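PDB 1VKZ: phosphoribosylamine--glycine ligase from Thermotoga maritima, which catalyses the ATP-dependent joining of glycine to 5-phospho-beta-D-ribosylamine, giving glycinamide ribonucleotide, ADP and phosphate in the de novo pathway to IMP. Local coordinates for residues 135-140 with 164-169; 156-161 with 171-176. All coordinates share one frame; numbering follows the deposited sequence.

In the fold
Both contacts lie within the ATP-grasp region, about 10 Å apart between centres, and both use helix 163-175 on its bed, the antiparallel sheet of strands 124-127, 186-190, 144-148 and 157-160. Interaction 1 joins the earlier half of that helix to the end of helix 130-137; interaction 2 joins L173 in its last turn to edge strand 157-160. Each is a small buried contact of three residues held by van der Waals packing, with no hydrogen bond or salt bridge across it. They differ in partner: helix against helix through methyls of beta-branched side chains in 135-140/164-169, helix against strand through leucine methyls and a backbone carbonyl in 156-161/171-176. L160, packed on T166, and L158, packed on K169, tie the two together.

Interaction 1. Residues 135-140 with 164-169; sequences EKIKKF and EETIEK
I137 turns CG1 to the side opposite its backbone N (chi1 -150°) and then swings CD1 round by a chi2 of 61°, which brings CD1 to T166, whose CG2 meets it at 4.1 Å. The same chi1 sets the other branch, CG2, between the backbone N and the carbonyl carbon. There it faces I167, where the extended chi2 of 161° carries CD1 forward to within 4.2 Å of I137 CG2. I167 leaves its backbone without aiming at helix 130-137; the outstretched CD1 makes the contact. In both pairs the side chains meet at a slant.

The backbones stay well separated: the nearest alpha carbons, those of I137 and I167, are 8.0 Å apart, which leaves the side chains to fill the interval. The sheet backs them, since I137 touches Y144, I146 and I188 while T166 rests on Y144, I146 and L160. I137 also begins a type I turn that runs to F140, closed by F140 N to I137 O at 3.0 Å.

T166 divides its chemistry. Its methyl serves the interface, whereas OG1 is hydrogen-bonded to the backbone carbonyl of S162, four residues earlier and just ahead of the helix. Two methyl-methyl contacts, with 108 Å² buried in all, imply modest, nondirectional van der Waals packing of two helices on one sheet face.

Interaction 2. Residues 156-161 with 171-176; sequences GVLILD and SKLIIG
Strand 157-160 runs into helix 163-175 in a beta-alpha unit of the ATP-grasp fold, and here the helix folds back over the strand that precedes it. L173 and L158 meet across the gap, reaching toward each other tip to tip, with L158 CD1 4.1 Å from L173 CD2. L173 makes this possible by setting CG anti to its backbone N (chi1 -176°), which carries CG and its methyls out from the helix toward the strand. L158 points back at it from the sheet, while V157, its neighbour in the strand, points the other way.

The surface buried between the segments is 106 Å², and L173 contributes 57 Å² of it. The same leucine also touches I146 of the adjacent strand 144-148, and L178 and I179 beyond the helix; L178 and K169 pack on L158 as well. Strand 157-160 is held in the sheet by backbone hydrogen bonds of L158 with I146 and L160 with Y144. G156, just before it, makes a backbone hydrogen bond with A148 and lies near E285, a predicted magnesium ligand. The carbonyl of G156 supplies the second touch on the helix: G156 O approaches L173 CD2 at 3.9 Å, a van der Waals contact with the same methyl that meets L158.

Interaction 1. Residues 135-140 with 164-169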
ATOM      1  N   GLU A 135     -25.128 -16.592  13.491  1.00 50.20           N
ATOM      2  CA  GLU A 135     -25.687 -15.885  14.644  1.00 50.05           C
ATOM      3  C   GLU A 135     -25.358 -14.403  14.552  1.00 48.67           C
ATOM      4  O   GLU A 135     -26.254 -13.567  14.522  1.00 47.53           O
ATOM      5  CB  GLU A 135     -25.135 -16.476  15.959  1.00 50.68           C
ATOM      6  CG  GLU A 135     -25.582 -15.777  17.251  1.00 53.52           C
ATOM      7  CD  GLU A 135     -24.526 -14.842  17.860  1.00 59.60           C
ATOM      8  OE1 GLU A 135     -23.648 -15.333  18.614  1.00 63.32           O
ATOM      9  OE2 GLU A 135     -24.581 -13.609  17.607  1.00 63.41           O
ATOM     10  N   LYS A 136     -24.067 -14.093  14.478  1.00 48.12           N
ATOM     11  CA  LYS A 136     -23.600 -12.716  14.576  1.00 48.22           C
ATOM     12  C   LYS A 136     -23.935 -11.860  13.347  1.00 46.84           C
ATOM     13  O   LYS A 136     -23.930 -10.628  13.435  1.00 47.94           O
ATOM     14  CB  LYS A 136     -22.091 -12.683  14.895  1.00 49.33           C
ATOM     15  CG  LYS A 136     -21.755 -13.366  16.240  1.00 50.12           C
ATOM     16  CD  LYS A 136     -20.262 -13.471  16.480  1.00 50.95           C
ATOM     17  CE  LYS A 136     -19.945 -14.401  17.656  1.00 51.75           C
ATOM     18  NZ  LYS A 136     -19.706 -13.648  18.904  1.00 50.43           N
ATOM     19  N   ILE A 137     -24.243 -12.485  12.211  1.00 45.43           N
ATOM     20  CA  ILE A 137     -24.578 -11.701  11.029  1.00 46.21           C
ATOM     21  C   ILE A 137     -25.931 -10.982  11.197  1.00 45.76           C
ATOM     22  O   ILE A 137     -26.157  -9.914  10.617  1.00 44.38           O
ATOM     23  CB  ILE A 137     -24.514 -12.561   9.725  1.00 47.87           C
ATOM     24  CG1 ILE A 137     -24.140 -11.684   8.522  1.00 47.26           C
ATOM     25  CG2 ILE A 137     -25.820 -13.344   9.491  1.00 46.86           C
ATOM     26  CD1 ILE A 137     -22.776 -11.016   8.663  1.00 49.68           C
ATOM     27  N   LYS A 138     -26.802 -11.550  12.029  1.00 47.16           N
ATOM     28  CA  LYS A 138     -28.140 -10.995  12.271  1.00 47.64           C
ATOM     29  C   LYS A 138     -28.117  -9.619  12.936  1.00 47.62           C
ATOM     30  O   LYS A 138     -29.105  -8.882  12.856  1.00 47.67           O
ATOM     31  CB  LYS A 138     -29.000 -11.968  13.102  1.00 47.85           C
ATOM     32  CG  LYS A 138     -29.508 -13.177  12.312  1.00 48.05           C
ATOM     33  CD  LYS A 138     -30.263 -14.184  13.196  1.00 47.34           C
ATOM     34  CE  LYS A 138     -29.314 -15.185  13.832  1.00 46.73           C
ATOM     35  NZ  LYS A 138     -29.997 -16.195  14.681  1.00 39.92           N
ATOM     36  N   LYS A 139     -26.998  -9.273  13.573  1.00 46.95           N
ATOM     37  CA  LYS A 139     -26.797  -7.928  14.125  1.00 47.66           C
ATOM     38  C   LYS A 139     -26.557  -6.814  13.073  1.00 46.39           C
ATOM     39  O   LYS A 139     -26.427  -5.644  13.439  1.00 46.09           O
ATOM     40  CB  LYS A 139     -25.618  -7.936  15.106  1.00 49.95           C
ATOM     41  CG  LYS A 139     -25.877  -8.691  16.413  1.00 53.69           C
ATOM     42  CD  LYS A 139     -24.721  -8.448  17.395  1.00 53.06           C
ATOM     43  CE  LYS A 139     -24.926  -9.164  18.742  1.00 60.26           C
ATOM     44  NZ  LYS A 139     -23.981  -8.670  19.808  1.00 59.36           N
ATOM     45  N   PHE A 140     -26.504  -7.161  11.786  1.00 45.12           N
ATOM     46  CA  PHE A 140     -26.134  -6.198  10.742  1.00 43.64           C
ATOM     47  C   PHE A 140     -27.155  -6.130   9.636  1.00 42.02           C
ATOM     48  O   PHE A 140     -27.999  -7.007   9.502  1.00 41.30           O
ATOM     49  CB  PHE A 140     -24.785  -6.578  10.137  1.00 41.39           C
ATOM     50  CG  PHE A 140     -23.640  -6.516  11.112  1.00 38.69           C
ATOM     51  CD1 PHE A 140     -23.354  -7.592  11.928  1.00 33.24           C
ATOM     52  CD2 PHE A 140     -22.827  -5.385  11.179  1.00 39.14           C
ATOM     53  CE1 PHE A 140     -22.316  -7.546  12.798  1.00 30.90           C
ATOM     54  CE2 PHE A 140     -21.779  -5.332  12.040  1.00 36.31           C
ATOM     55  CZ  PHE A 140     -21.520  -6.413  12.863  1.00 41.13           C
ATOM     56  N   GLU A 164     -27.372 -14.487   2.467  1.00 48.93           N
ATOM     57  CA  GLU A 164     -27.109 -15.866   2.016  1.00 49.83           C
ATOM     58  C   GLU A 164     -25.701 -16.004   1.434  1.00 49.56           C
ATOM     59  O   GLU A 164     -24.956 -16.929   1.793  1.00 49.23           O
ATOM     60  CB  GLU A 164     -28.117 -16.322   0.946  1.00 49.38           C
ATOM     61  CG  GLU A 164     -29.582 -16.140   1.305  1.00 54.63           C
ATOM     62  CD  GLU A 164     -30.180 -14.841   0.766  1.00 59.88           C
ATOM     63  OE1 GLU A 164     -29.546 -13.763   0.908  1.00 59.09           O
ATOM     64  OE2 GLU A 164     -31.297 -14.902   0.204  1.00 60.98           O
ATOM     65  N   GLU A 165     -25.365 -15.080   0.531  1.00 50.20           N
ATOM     66  CA  GLU A 165     -24.064 -15.039  -0.143  1.00 50.96           C
ATOM     67  C   GLU A 165     -22.960 -14.678   0.850  1.00 49.47           C
ATOM     68  O   GLU A 165     -21.833 -15.119   0.714  1.00 48.45           O
ATOM     69  CB  GLU A 165     -24.125 -14.018  -1.293  1.00 51.79           C
ATOM     70  CG  GLU A 165     -22.817 -13.733  -2.037  1.00 53.49           C
ATOM     71  CD  GLU A 165     -23.030 -12.873  -3.293  1.00 55.99           C
ATOM     72  OE1 GLU A 165     -23.902 -11.964  -3.281  1.00 61.14           O
ATOM     73  OE2 GLU A 165     -22.322 -13.103  -4.300  1.00 65.04           O
ATOM     74  N   THR A 166     -23.306 -13.864   1.841  1.00 48.29           N
ATOM     75  CA  THR A 166     -22.414 -13.524   2.930  1.00 47.70           C
ATOM     76  C   THR A 166     -22.110 -14.731   3.821  1.00 47.12           C
ATOM     77  O   THR A 166     -20.946 -14.971   4.203  1.00 48.28           O
ATOM     78  CB  THR A 166     -23.030 -12.395   3.774  1.00 48.24           C
ATOM     79  OG1 THR A 166     -23.321 -11.265   2.943  1.00 53.81           O
ATOM     80  CG2 THR A 166     -22.046 -11.868   4.767  1.00 48.62           C
ATOM     81  N   ILE A 167     -23.145 -15.483   4.167  1.00 44.13           N
ATOM     82  CA  ILE A 167     -22.953 -16.639   5.009  1.00 43.71           C
ATOM     83  C   ILE A 167     -22.192 -17.704   4.219  1.00 44.45           C
ATOM     84  O   ILE A 167     -21.263 -18.302   4.736  1.00 44.25           O
ATOM     85  CB  ILE A 167     -24.314 -17.159   5.492  1.00 44.40           C
ATOM     86  CG1 ILE A 167     -24.928 -16.162   6.472  1.00 44.48           C
ATOM     87  CG2 ILE A 167     -24.177 -18.523   6.169  1.00 44.34           C
ATOM     88  CD1 ILE A 167     -26.451 -16.346   6.638  1.00 45.75           C
ATOM     89  N   GLU A 168     -22.579 -17.917   2.960  1.00 46.10           N
ATOM     90  CA  GLU A 168     -21.956 -18.947   2.113  1.00 46.23           C
ATOM     91  C   GLU A 168     -20.470 -18.697   1.887  1.00 46.86           C
ATOM     92  O   GLU A 168     -19.660 -19.588   2.112  1.00 48.32           O
ATOM     93  CB  GLU A 168     -22.681 -19.060   0.766  1.00 45.90           C
ATOM     94  N   LYS A 169     -20.115 -17.487   1.464  1.00 46.88           N
ATOM     95  CA  LYS A 169     -18.717 -17.137   1.192  1.00 47.42           C
ATOM     96  C   LYS A 169     -17.930 -16.890   2.473  1.00 45.74           C
ATOM     97  O   LYS A 169     -16.760 -17.287   2.593  1.00 45.43           O
ATOM     98  CB  LYS A 169     -18.623 -15.892   0.294  1.00 49.12           C
ATOM     99  CG  LYS A 169     -19.016 -16.158  -1.141  1.00 51.10           C
ATOM    100  CD  LYS A 169     -18.970 -14.909  -2.024  1.00 50.33           C
ATOM    101  CE  LYS A 169     -19.708 -15.194  -3.356  1.00 55.35           C
ATOM    102  NZ  LYS A 169     -20.081 -13.965  -4.117  1.00 56.33           N
TER

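Interaction 2. Residues 156-161 with 171-176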
ATOM      1  N   GLY A 156      -9.334 -10.328   0.911  1.00 53.81           N
ATOM      2  CA  GLY A 156     -10.158 -10.961   1.963  1.00 53.96           C
ATOM      3  C   GLY A 156     -11.124 -10.061   2.733  1.00 52.05           C
ATOM      4  O   GLY A 156     -11.616 -10.428   3.790  1.00 53.01           O
ATOM      5  N   VAL A 157     -11.386  -8.877   2.221  1.00 49.99           N
ATOM      6  CA  VAL A 157     -12.500  -8.095   2.696  1.00 50.02           C
ATOM      7  C   VAL A 157     -13.660  -8.259   1.706  1.00 48.49           C
ATOM      8  O   VAL A 157     -13.550  -7.805   0.573  1.00 48.30           O
ATOM      9  CB  VAL A 157     -12.102  -6.651   2.778  1.00 51.29           C
ATOM     10  CG1 VAL A 157     -13.290  -5.785   3.152  1.00 60.63           C
ATOM     11  CG2 VAL A 157     -10.994  -6.497   3.786  1.00 59.33           C
ATOM     12  N   LEU A 158     -14.747  -8.922   2.118  1.00 47.53           N
ATOM     13  CA  LEU A 158     -15.929  -9.121   1.249  1.00 47.06           C
ATOM     14  C   LEU A 158     -16.948  -8.052   1.528  1.00 44.50           C
ATOM     15  O   LEU A 158     -17.151  -7.689   2.673  1.00 46.78           O
ATOM     16  CB  LEU A 158     -16.594 -10.481   1.489  1.00 46.03           C
ATOM     17  CG  LEU A 158     -15.711 -11.734   1.335  1.00 49.03           C
ATOM     18  CD1 LEU A 158     -16.450 -12.994   1.787  1.00 41.68           C
ATOM     19  CD2 LEU A 158     -15.194 -11.899  -0.093  1.00 51.22           C
ATOM     20  N   ILE A 159     -17.600  -7.554   0.490  1.00 44.15           N
ATOM     21  CA  ILE A 159     -18.741  -6.639   0.661  1.00 43.23           C
ATOM     22  C   ILE A 159     -19.924  -7.187  -0.118  1.00 43.05           C
ATOM     23  O   ILE A 159     -19.966  -7.079  -1.339  1.00 44.18           O
ATOM     24  CB  ILE A 159     -18.375  -5.215   0.202  1.00 41.24           C
ATOM     25  CG1 ILE A 159     -17.303  -4.622   1.128  1.00 44.86           C
ATOM     26  CG2 ILE A 159     -19.586  -4.325   0.194  1.00 39.45           C
ATOM     27  CD1 ILE A 159     -16.560  -3.469   0.510  1.00 45.60           C
ATOM     28  N   LEU A 160     -20.887  -7.768   0.589  1.00 43.62           N
ATOM     29  CA  LEU A 160     -21.970  -8.484  -0.074  1.00 45.95           C
ATOM     30  C   LEU A 160     -23.349  -7.925   0.243  1.00 46.29           C
ATOM     31  O   LEU A 160     -23.653  -7.610   1.397  1.00 46.78           O
ATOM     32  CB  LEU A 160     -21.893  -9.961   0.291  1.00 46.06           C
ATOM     33  CG  LEU A 160     -20.518 -10.530  -0.047  1.00 49.51           C
ATOM     34  CD1 LEU A 160     -20.332 -11.870   0.616  1.00 52.06           C
ATOM     35  CD2 LEU A 160     -20.328 -10.597  -1.567  1.00 50.95           C
ATOM     36  N   ASP A 161     -24.168  -7.797  -0.792  1.00 46.73           N
ATOM     37  CA  ASP A 161     -25.518  -7.259  -0.645  1.00 49.82           C
ATOM     38  C   ASP A 161     -26.415  -8.179   0.177  1.00 51.18           C
ATOM     39  O   ASP A 161     -27.142  -7.706   1.061  1.00 51.35           O
ATOM     40  CB  ASP A 161     -26.163  -7.027  -2.018  1.00 49.23           C
ATOM     41  CG  ASP A 161     -25.499  -5.897  -2.800  1.00 51.78           C
ATOM     42  OD1 ASP A 161     -25.160  -4.862  -2.191  1.00 52.67           O
ATOM     43  OD2 ASP A 161     -25.288  -5.946  -4.036  1.00 55.49           O
ATOM     44  N   SER A 171     -18.449 -18.155   5.409  1.00 43.24           N
ATOM     45  CA  SER A 171     -18.230 -19.427   6.072  1.00 44.33           C
ATOM     46  C   SER A 171     -17.011 -20.119   5.478  1.00 44.37           C
ATOM     47  O   SER A 171     -16.178 -20.650   6.201  1.00 42.96           O
ATOM     48  CB  SER A 171     -19.451 -20.334   5.866  1.00 44.75           C
ATOM     49  OG  SER A 171     -20.641 -19.673   6.237  1.00 47.00           O
ATOM     50  N   LYS A 172     -16.972 -20.141   4.143  1.00 45.81           N
ATOM     51  CA  LYS A 172     -15.870 -20.707   3.367  1.00 45.68           C
ATOM     52  C   LYS A 172     -14.614 -19.955   3.633  1.00 44.72           C
ATOM     53  O   LYS A 172     -13.550 -20.540   3.657  1.00 44.14           O
ATOM     54  CB  LYS A 172     -16.125 -20.626   1.857  1.00 46.65           C
ATOM     55  CG  LYS A 172     -17.057 -21.679   1.307  1.00 43.95           C
ATOM     56  CD  LYS A 172     -17.263 -21.486  -0.188  1.00 45.77           C
ATOM     57  CE  LYS A 172     -18.366 -22.399  -0.725  1.00 48.71           C
ATOM     58  NZ  LYS A 172     -19.712 -22.004  -0.204  1.00 49.03           N
ATOM     59  N   LEU A 173     -14.737 -18.645   3.814  1.00 45.39           N
ATOM     60  CA  LEU A 173     -13.581 -17.811   4.174  1.00 44.46           C
ATOM     61  C   LEU A 173     -13.019 -18.163   5.557  1.00 44.86           C
ATOM     62  O   LEU A 173     -11.809 -18.106   5.774  1.00 44.08           O
ATOM     63  CB  LEU A 173     -13.949 -16.321   4.120  1.00 45.07           C
ATOM     64  CG  LEU A 173     -12.825 -15.295   4.388  1.00 44.59           C
ATOM     65  CD1 LEU A 173     -11.664 -15.482   3.435  1.00 51.77           C
ATOM     66  CD2 LEU A 173     -13.326 -13.901   4.272  1.00 43.24           C
ATOM     67  N   ILE A 174     -13.906 -18.489   6.495  1.00 45.85           N
ATOM     68  CA  ILE A 174     -13.492 -18.915   7.834  1.00 46.92           C
ATOM     69  C   ILE A 174     -12.729 -20.253   7.760  1.00 46.79           C
ATOM     70  O   ILE A 174     -11.651 -20.392   8.325  1.00 44.89           O
ATOM     71  CB  ILE A 174     -14.728 -19.046   8.801  1.00 46.57           C
ATOM     72  CG1 ILE A 174     -15.325 -17.678   9.129  1.00 45.20           C
ATOM     73  CG2 ILE A 174     -14.332 -19.734  10.121  1.00 46.46           C
ATOM     74  CD1 ILE A 174     -16.782 -17.715   9.527  1.00 46.20           C
ATOM     75  N   ILE A 175     -13.295 -21.209   7.029  1.00 47.58           N
ATOM     76  CA  ILE A 175     -12.793 -22.585   6.993  1.00 47.86           C
ATOM     77  C   ILE A 175     -11.673 -22.808   5.973  1.00 47.70           C
ATOM     78  O   ILE A 175     -11.192 -23.919   5.829  1.00 49.64           O
ATOM     79  CB  ILE A 175     -13.936 -23.522   6.696  1.00 46.38           C
ATOM     80  CG1 ILE A 175     -15.060 -23.311   7.702  1.00 47.28           C
ATOM     81  CG2 ILE A 175     -13.472 -24.989   6.749  1.00 52.96           C
ATOM     82  CD1 ILE A 175     -16.384 -23.886   7.216  1.00 52.38           C
ATOM     83  N   GLY A 176     -11.252 -21.757   5.276  1.00 48.58           N
ATOM     84  CA  GLY A 176     -10.150 -21.849   4.325  1.00 48.08           C
ATOM     85  C   GLY A 176     -10.539 -22.376   2.960  1.00 47.18           C
ATOM     86  O   GLY A 176      -9.674 -22.657   2.140  1.00 46.89           O
TER